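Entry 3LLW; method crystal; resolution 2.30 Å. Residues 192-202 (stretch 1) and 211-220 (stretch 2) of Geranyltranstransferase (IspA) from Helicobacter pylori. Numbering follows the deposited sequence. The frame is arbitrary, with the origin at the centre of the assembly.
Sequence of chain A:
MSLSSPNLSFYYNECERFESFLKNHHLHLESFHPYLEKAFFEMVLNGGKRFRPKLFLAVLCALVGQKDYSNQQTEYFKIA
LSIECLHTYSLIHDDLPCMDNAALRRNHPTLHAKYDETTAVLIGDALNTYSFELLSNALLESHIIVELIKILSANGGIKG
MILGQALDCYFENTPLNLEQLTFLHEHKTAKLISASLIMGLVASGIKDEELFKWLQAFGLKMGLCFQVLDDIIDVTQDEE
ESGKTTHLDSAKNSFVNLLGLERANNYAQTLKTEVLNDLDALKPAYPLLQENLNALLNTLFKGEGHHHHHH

Stretch 1, residues 192-202: LISASLIMGLV
Stretch 2, residues 211-220: LFKWLQAFGL

Two helical segments of one chain, 192-202 and 211-220, pack almost antiparallel: their N-to-C directions differ by 151° and their axes approach to 7.6 Å. Both are helical throughout, with phi/psi near -60/-45 and a ladder of i to i+4 backbone hydrogen bonds that includes a weak one from Leu201 N to Leu197 O (3.4 Å) and another from Leu220 N to Gln216 O (3.3 Å); both helices continue beyond these limits. The register is set by two CA-CA pairs, Ile198 to Leu215 at 6.1 Å and Ser194 to Gly219 at 3.9 Å, so the backbones draw together toward the C-terminal end of stretch 2. The contact buries 604 Å², and its side-chain contacts are mostly apolar.

Leu211 (t, chi2 59°) starts sideways, but its end comes nearer, placing CD2 4.0 Å from Leu201 CD1. Phe212 (t, chi2 97°) also leaves sideways, but its end comes nearer stretch 1. Ile198 (chi1 p, chi2 t) lies over one face, with its CD1 3.7 Å from Phe212 CZ, while Val202 CG2 meets the ring edge 4.0 Å from Phe212 CE1. Leu201 (t, chi2 57°) fills in beside the ring root, its CD2 3.9 Å from Phe212 CB. Lys213 points away, and Trp214 makes no contact.

Leu215 (m, t) points toward stretch 1 and packs against three residues: its CB is 3.8 Å from Ile198 CG2, its CD1 4.1 Å from Leu201 CB, and its CD2 4.4 Å from Leu197 CB. Leu197, Ile198 and Leu201, about one turn of stretch 1, thus all contact this leucine.

Gln216 (t, t, chi3 -134°) brings in polarity at the margin. Water 1 donates to Gln216 OE1 at 3.0 Å and hydrogen-bonds with Ser194 OG at 2.8 Å, bridging the two side chains. Ser194, with chi1 at 114° between wells, also sets its CB 3.4 Å from Gln216 O, a packing of side chain on backbone.

Ala217 faces away. Phe218 (t, chi2 67°) leaves sideways, its CD2 4.2 Å from Leu197 CD1.

Gly219 sits at the closer of the two register pairs. Leu197 (m, t) rests its CD1 3.4 Å from Gly219 CA, and Ile193 CG2 lies 3.7 Å from Gly219 O. An ideal CB on this glycine would point toward stretch 1 and clash, 2.5 Å from Ser194 CA and 2.9 Å from Leu197 CD1; at this spacing there is no room for one. Leu220 (chi1 -109°, chi2 33°, both between wells) starts away, but its end comes nearer, bringing CD1 3.8 Å from Ser194 OG.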

ATOM      1  N   LEU A 192     -11.473  -1.398  -9.579  1.00 37.86           N
ATOM      2  CA  LEU A 192     -11.782  -1.029  -8.187  1.00 44.40           C
ATOM      3  C   LEU A 192     -13.290  -1.064  -7.855  1.00 41.27           C
ATOM      4  O   LEU A 192     -13.699  -1.357  -6.717  1.00 44.41           O
ATOM      5  CB  LEU A 192     -11.191   0.356  -7.865  1.00 49.30           C
ATOM      6  CG  LEU A 192     -11.143   0.835  -6.411  1.00 53.99           C
ATOM      7  CD1 LEU A 192     -10.339  -0.142  -5.561  1.00 46.75           C
ATOM      8  CD2 LEU A 192     -10.601   2.287  -6.267  1.00 42.19           C
ATOM      9  N   ILE A 193     -14.104  -0.767  -8.854  1.00 33.46           N
ATOM     10  CA  ILE A 193     -15.570  -0.862  -8.759  1.00 29.92           C
ATOM     11  C   ILE A 193     -15.997  -2.356  -8.664  1.00 38.08           C
ATOM     12  O   ILE A 193     -16.865  -2.713  -7.862  1.00 40.98           O
ATOM     13  CB  ILE A 193     -16.199  -0.144  -9.985  1.00 29.19           C
ATOM     14  CG1 ILE A 193     -16.114   1.391  -9.789  1.00 34.82           C
ATOM     15  CG2 ILE A 193     -17.640  -0.574 -10.263  1.00 34.90           C
ATOM     16  CD1 ILE A 193     -16.606   2.141 -10.972  1.00 32.00           C
ATOM     17  N   SER A 194     -15.377  -3.224  -9.460  1.00 35.13           N
ATOM     18  CA  SER A 194     -15.717  -4.657  -9.370  1.00 45.26           C
ATOM     19  C   SER A 194     -15.131  -5.266  -8.088  1.00 43.68           C
ATOM     20  O   SER A 194     -15.760  -6.123  -7.474  1.00 51.01           O
ATOM     21  CB  SER A 194     -15.358  -5.424 -10.658  1.00 35.74           C
ATOM     22  OG  SER A 194     -14.341  -6.378 -10.477  1.00 48.70           O
ATOM     23  N   ALA A 195     -13.969  -4.759  -7.650  1.00 47.33           N
ATOM     24  CA  ALA A 195     -13.386  -5.148  -6.351  1.00 38.53           C
ATOM     25  C   ALA A 195     -14.295  -4.819  -5.181  1.00 40.81           C
ATOM     26  O   ALA A 195     -14.587  -5.717  -4.374  1.00 36.36           O
ATOM     27  CB  ALA A 195     -11.994  -4.554  -6.135  1.00 38.95           C
ATOM     28  N   SER A 196     -14.742  -3.556  -5.096  1.00 29.04           N
ATOM     29  CA  SER A 196     -15.808  -3.129  -4.146  1.00 32.57           C
ATOM     30  C   SER A 196     -16.984  -4.135  -4.058  1.00 38.81           C
ATOM     31  O   SER A 196     -17.377  -4.548  -2.968  1.00 40.83           O
ATOM     32  CB  SER A 196     -16.352  -1.752  -4.523  1.00 39.13           C
ATOM     33  OG  SER A 196     -15.300  -0.798  -4.709  1.00 35.13           O
ATOM     34  N   LEU A 197     -17.523  -4.535  -5.203  1.00 41.73           N
ATOM     35  CA  LEU A 197     -18.635  -5.483  -5.235  1.00 43.65           C
ATOM     36  C   LEU A 197     -18.284  -6.847  -4.652  1.00 36.62           C
ATOM     37  O   LEU A 197     -18.949  -7.287  -3.719  1.00 43.86           O
ATOM     38  CB  LEU A 197     -19.186  -5.638  -6.649  1.00 45.68           C
ATOM     39  CG  LEU A 197     -19.928  -4.421  -7.173  1.00 38.82           C
ATOM     40  CD1 LEU A 197     -19.995  -4.494  -8.660  1.00 38.27           C
ATOM     41  CD2 LEU A 197     -21.337  -4.333  -6.622  1.00 41.84           C
ATOM     42  N   ILE A 198     -17.206  -7.470  -5.135  1.00 41.66           N
ATOM     43  CA  ILE A 198     -16.779  -8.804  -4.628  1.00 46.66           C
ATOM     44  C   ILE A 198     -16.192  -8.813  -3.205  1.00 47.36           C
ATOM     45  O   ILE A 198     -16.224  -9.851  -2.501  1.00 44.54           O
ATOM     46  CB  ILE A 198     -15.856  -9.566  -5.616  1.00 49.10           C
ATOM     47  CG1 ILE A 198     -14.554  -8.790  -5.852  1.00 57.10           C
ATOM     48  CG2 ILE A 198     -16.602  -9.840  -6.924  1.00 43.19           C
ATOM     49  CD1 ILE A 198     -13.526  -9.491  -6.720  1.00 51.78           C
ATOM     50  N   MET A 199     -15.684  -7.658  -2.777  1.00 37.89           N
ATOM     51  CA  MET A 199     -15.241  -7.470  -1.400  1.00 36.32           C
ATOM     52  C   MET A 199     -16.472  -7.451  -0.494  1.00 41.60           C
ATOM     53  O   MET A 199     -16.384  -7.873   0.664  1.00 50.25           O
ATOM     54  CB  MET A 199     -14.383  -6.199  -1.209  1.00 39.02           C
ATOM     55  CG  MET A 199     -12.884  -6.289  -1.627  1.00 36.52           C
ATOM     56  SD  MET A 199     -12.116  -4.611  -1.789  1.00 28.03           S
ATOM     57  CE  MET A 199     -11.771  -4.357  -0.053  1.00 24.13           C
ATOM     58  N   GLY A 200     -17.612  -6.994  -1.028  1.00 36.42           N
ATOM     59  CA  GLY A 200     -18.918  -7.174  -0.359  1.00 37.38           C
ATOM     60  C   GLY A 200     -19.321  -8.642  -0.136  1.00 39.91           C
ATOM     61  O   GLY A 200     -19.834  -8.995   0.938  1.00 43.11           O
ATOM     62  N   LEU A 201     -19.107  -9.493  -1.138  1.00 38.07           N
ATOM     63  CA  LEU A 201     -19.446 -10.944  -1.009  1.00 40.22           C
ATOM     64  C   LEU A 201     -18.536 -11.634   0.005  1.00 40.81           C
ATOM     65  O   LEU A 201     -19.006 -12.239   0.957  1.00 51.73           O
ATOM     66  CB  LEU A 201     -19.395 -11.673  -2.366  1.00 34.57           C
ATOM     67  CG  LEU A 201     -19.671 -13.197  -2.360  1.00 46.90           C
ATOM     68  CD1 LEU A 201     -21.033 -13.536  -1.745  1.00 40.04           C
ATOM     69  CD2 LEU A 201     -19.596 -13.774  -3.748  1.00 42.27           C
ATOM     70  N   VAL A 202     -17.230 -11.513  -0.213  1.00 46.82           N
ATOM     71  CA  VAL A 202     -16.198 -12.016   0.687  1.00 40.03           C
ATOM     72  C   VAL A 202     -16.434 -11.615   2.152  1.00 46.98           C
ATOM     73  O   VAL A 202     -16.481 -12.491   3.032  1.00 47.25           O
ATOM     74  CB  VAL A 202     -14.785 -11.585   0.178  1.00 40.46           C
ATOM     75  CG1 VAL A 202     -13.710 -11.776   1.240  1.00 33.83           C
ATOM     76  CG2 VAL A 202     -14.427 -12.366  -1.068  1.00 40.41           C
ATOM     77  N   LEU A 211     -21.745 -16.618  -7.839  1.00 57.59           N
ATOM     78  CA  LEU A 211     -22.107 -15.223  -7.567  1.00 52.44           C
ATOM     79  C   LEU A 211     -20.866 -14.343  -7.614  1.00 52.85           C
ATOM     80  O   LEU A 211     -20.926 -13.199  -8.077  1.00 56.16           O
ATOM     81  CB  LEU A 211     -22.828 -15.070  -6.219  1.00 47.53           C
ATOM     82  CG  LEU A 211     -23.336 -13.663  -5.872  1.00 40.06           C
ATOM     83  CD1 LEU A 211     -24.306 -13.175  -6.934  1.00 40.54           C
ATOM     84  CD2 LEU A 211     -23.983 -13.611  -4.493  1.00 42.99           C
ATOM     85  N   PHE A 212     -19.752 -14.892  -7.129  1.00 51.61           N
ATOM     86  CA  PHE A 212     -18.453 -14.254  -7.223  1.00 50.79           C
ATOM     87  C   PHE A 212     -18.136 -13.906  -8.671  1.00 56.59           C
ATOM     88  O   PHE A 212     -17.892 -12.730  -8.992  1.00 48.84           O
ATOM     89  CB  PHE A 212     -17.358 -15.145  -6.627  1.00 49.30           C
ATOM     90  CG  PHE A 212     -16.046 -14.438  -6.418  1.00 55.45           C
ATOM     91  CD1 PHE A 212     -15.721 -13.908  -5.172  1.00 58.47           C
ATOM     92  CD2 PHE A 212     -15.130 -14.295  -7.467  1.00 56.99           C
ATOM     93  CE1 PHE A 212     -14.509 -13.248  -4.975  1.00 59.56           C
ATOM     94  CE2 PHE A 212     -13.915 -13.639  -7.274  1.00 57.26           C
ATOM     95  CZ  PHE A 212     -13.603 -13.118  -6.027  1.00 50.67           C
ATOM     96  N   LYS A 213     -18.164 -14.922  -9.534  1.00 53.36           N
ATOM     97  CA  LYS A 213     -17.859 -14.750 -10.950  1.00 58.43           C
ATOM     98  C   LYS A 213     -18.790 -13.727 -11.578  1.00 58.91           C
ATOM     99  O   LYS A 213     -18.356 -12.853 -12.355  1.00 57.88           O
ATOM    100  CB  LYS A 213     -17.963 -16.083 -11.689  1.00 65.56           C
ATOM    101  CG  LYS A 213     -16.689 -16.919 -11.672  1.00 78.00           C
ATOM    102  CD  LYS A 213     -16.763 -18.019 -12.735  1.00 94.92           C
ATOM    103  CE  LYS A 213     -15.413 -18.247 -13.430  1.00104.42           C
ATOM    104  NZ  LYS A 213     -14.380 -18.861 -12.539  1.00108.52           N
ATOM    105  N   TRP A 214     -20.066 -13.836 -11.210  1.00 55.13           N
ATOM    106  CA  TRP A 214     -21.093 -12.929 -11.681  1.00 52.60           C
ATOM    107  C   TRP A 214     -20.835 -11.480 -11.246  1.00 46.91           C
ATOM    108  O   TRP A 214     -20.895 -10.580 -12.083  1.00 48.83           O
ATOM    109  CB  TRP A 214     -22.481 -13.392 -11.221  1.00 57.91           C
ATOM    110  CG  TRP A 214     -23.585 -12.627 -11.878  1.00 55.13           C
ATOM    111  CD1 TRP A 214     -24.232 -12.955 -13.027  1.00 57.28           C
ATOM    112  CD2 TRP A 214     -24.143 -11.382 -11.442  1.00 57.84           C
ATOM    113  NE1 TRP A 214     -25.171 -12.002 -13.330  1.00 56.85           N
ATOM    114  CE2 TRP A 214     -25.131 -11.020 -12.377  1.00 55.61           C
ATOM    115  CE3 TRP A 214     -23.895 -10.532 -10.353  1.00 54.99           C
ATOM    116  CZ2 TRP A 214     -25.878  -9.853 -12.257  1.00 56.39           C
ATOM    117  CZ3 TRP A 214     -24.631  -9.373 -10.233  1.00 57.04           C
ATOM    118  CH2 TRP A 214     -25.616  -9.043 -11.179  1.00 60.63           C
ATOM    119  N   LEU A 215     -20.567 -11.254  -9.958  1.00 41.83           N
ATOM    120  CA  LEU A 215     -20.328  -9.885  -9.452  1.00 47.52           C
ATOM    121  C   LEU A 215     -19.080  -9.266 -10.063  1.00 48.78           C
ATOM    122  O   LEU A 215     -19.077  -8.078 -10.422  1.00 54.73           O
ATOM    123  CB  LEU A 215     -20.228  -9.834  -7.925  1.00 41.20           C
ATOM    124  CG  LEU A 215     -21.498  -9.825  -7.078  1.00 47.06           C
ATOM    125  CD1 LEU A 215     -21.112  -9.943  -5.630  1.00 43.34           C
ATOM    126  CD2 LEU A 215     -22.351  -8.585  -7.308  1.00 44.02           C
ATOM    127  N   GLN A 216     -18.034 -10.087 -10.178  1.00 45.95           N
ATOM    128  CA  GLN A 216     -16.788  -9.705 -10.813  1.00 52.81           C
ATOM    129  C   GLN A 216     -17.031  -9.129 -12.198  1.00 54.41           C
ATOM    130  O   GLN A 216     -16.637  -7.994 -12.468  1.00 58.85           O
ATOM    131  CB  GLN A 216     -15.823 -10.887 -10.867  1.00 53.33           C
ATOM    132  CG  GLN A 216     -14.411 -10.518 -11.299  1.00 59.36           C
ATOM    133  CD  GLN A 216     -13.352 -11.425 -10.699  1.00 65.39           C
ATOM    134  OE1 GLN A 216     -12.330 -10.947 -10.210  1.00 62.35           O
ATOM    135  NE2 GLN A 216     -13.591 -12.738 -10.725  1.00 60.42           N
ATOM    136  N   ALA A 217     -17.720  -9.889 -13.042  1.00 52.94           N
ATOM    137  CA  ALA A 217     -18.044  -9.463 -14.396  1.00 51.62           C
ATOM    138  C   ALA A 217     -19.008  -8.278 -14.434  1.00 55.54           C
ATOM    139  O   ALA A 217     -18.867  -7.387 -15.284  1.00 60.21           O
ATOM    140  CB  ALA A 217     -18.600 -10.620 -15.188  1.00 53.23           C
ATOM    141  N   PHE A 218     -19.973  -8.268 -13.516  1.00 51.39           N
ATOM    142  CA  PHE A 218     -20.986  -7.225 -13.478  1.00 48.99           C
ATOM    143  C   PHE A 218     -20.347  -5.865 -13.226  1.00 54.30           C
ATOM    144  O   PHE A 218     -20.646  -4.892 -13.933  1.00 45.63           O
ATOM    145  CB  PHE A 218     -22.032  -7.516 -12.408  1.00 48.83           C
ATOM    146  CG  PHE A 218     -23.091  -6.457 -12.289  1.00 49.89           C
ATOM    147  CD1 PHE A 218     -23.996  -6.239 -13.327  1.00 53.95           C
ATOM    148  CD2 PHE A 218     -23.191  -5.681 -11.137  1.00 44.97           C
ATOM    149  CE1 PHE A 218     -24.984  -5.254 -13.220  1.00 50.71           C
ATOM    150  CE2 PHE A 218     -24.176  -4.704 -11.021  1.00 54.38           C
ATOM    151  CZ  PHE A 218     -25.077  -4.494 -12.066  1.00 46.43           C
ATOM    152  N   GLY A 219     -19.452  -5.832 -12.236  1.00 51.29           N
ATOM    153  CA  GLY A 219     -18.723  -4.629 -11.856  1.00 48.52           C
ATOM    154  C   GLY A 219     -17.851  -4.064 -12.945  1.00 48.66           C
ATOM    155  O   GLY A 219     -17.785  -2.846 -13.119  1.00 53.11           O
ATOM    156  N   LEU A 220     -17.189  -4.949 -13.682  1.00 46.78           N
ATOM    157  CA  LEU A 220     -16.404  -4.550 -14.843  1.00 50.07           C
ATOM    158  C   LEU A 220     -17.273  -3.855 -15.888  1.00 53.71           C
ATOM    159  O   LEU A 220     -16.888  -2.809 -16.436  1.00 54.28           O
ATOM    160  CB  LEU A 220     -15.710  -5.766 -15.459  1.00 43.73           C
ATOM    161  CG  LEU A 220     -14.196  -5.981 -15.357  1.00 48.85           C
ATOM    162  CD1 LEU A 220     -13.574  -5.457 -14.068  1.00 41.41           C
ATOM    163  CD2 LEU A 220     -13.860  -7.464 -15.556  1.00 54.57           C
TER
HETATM  164  O   HOH W   1     -12.006  -7.974 -10.484  1.00 48.11           O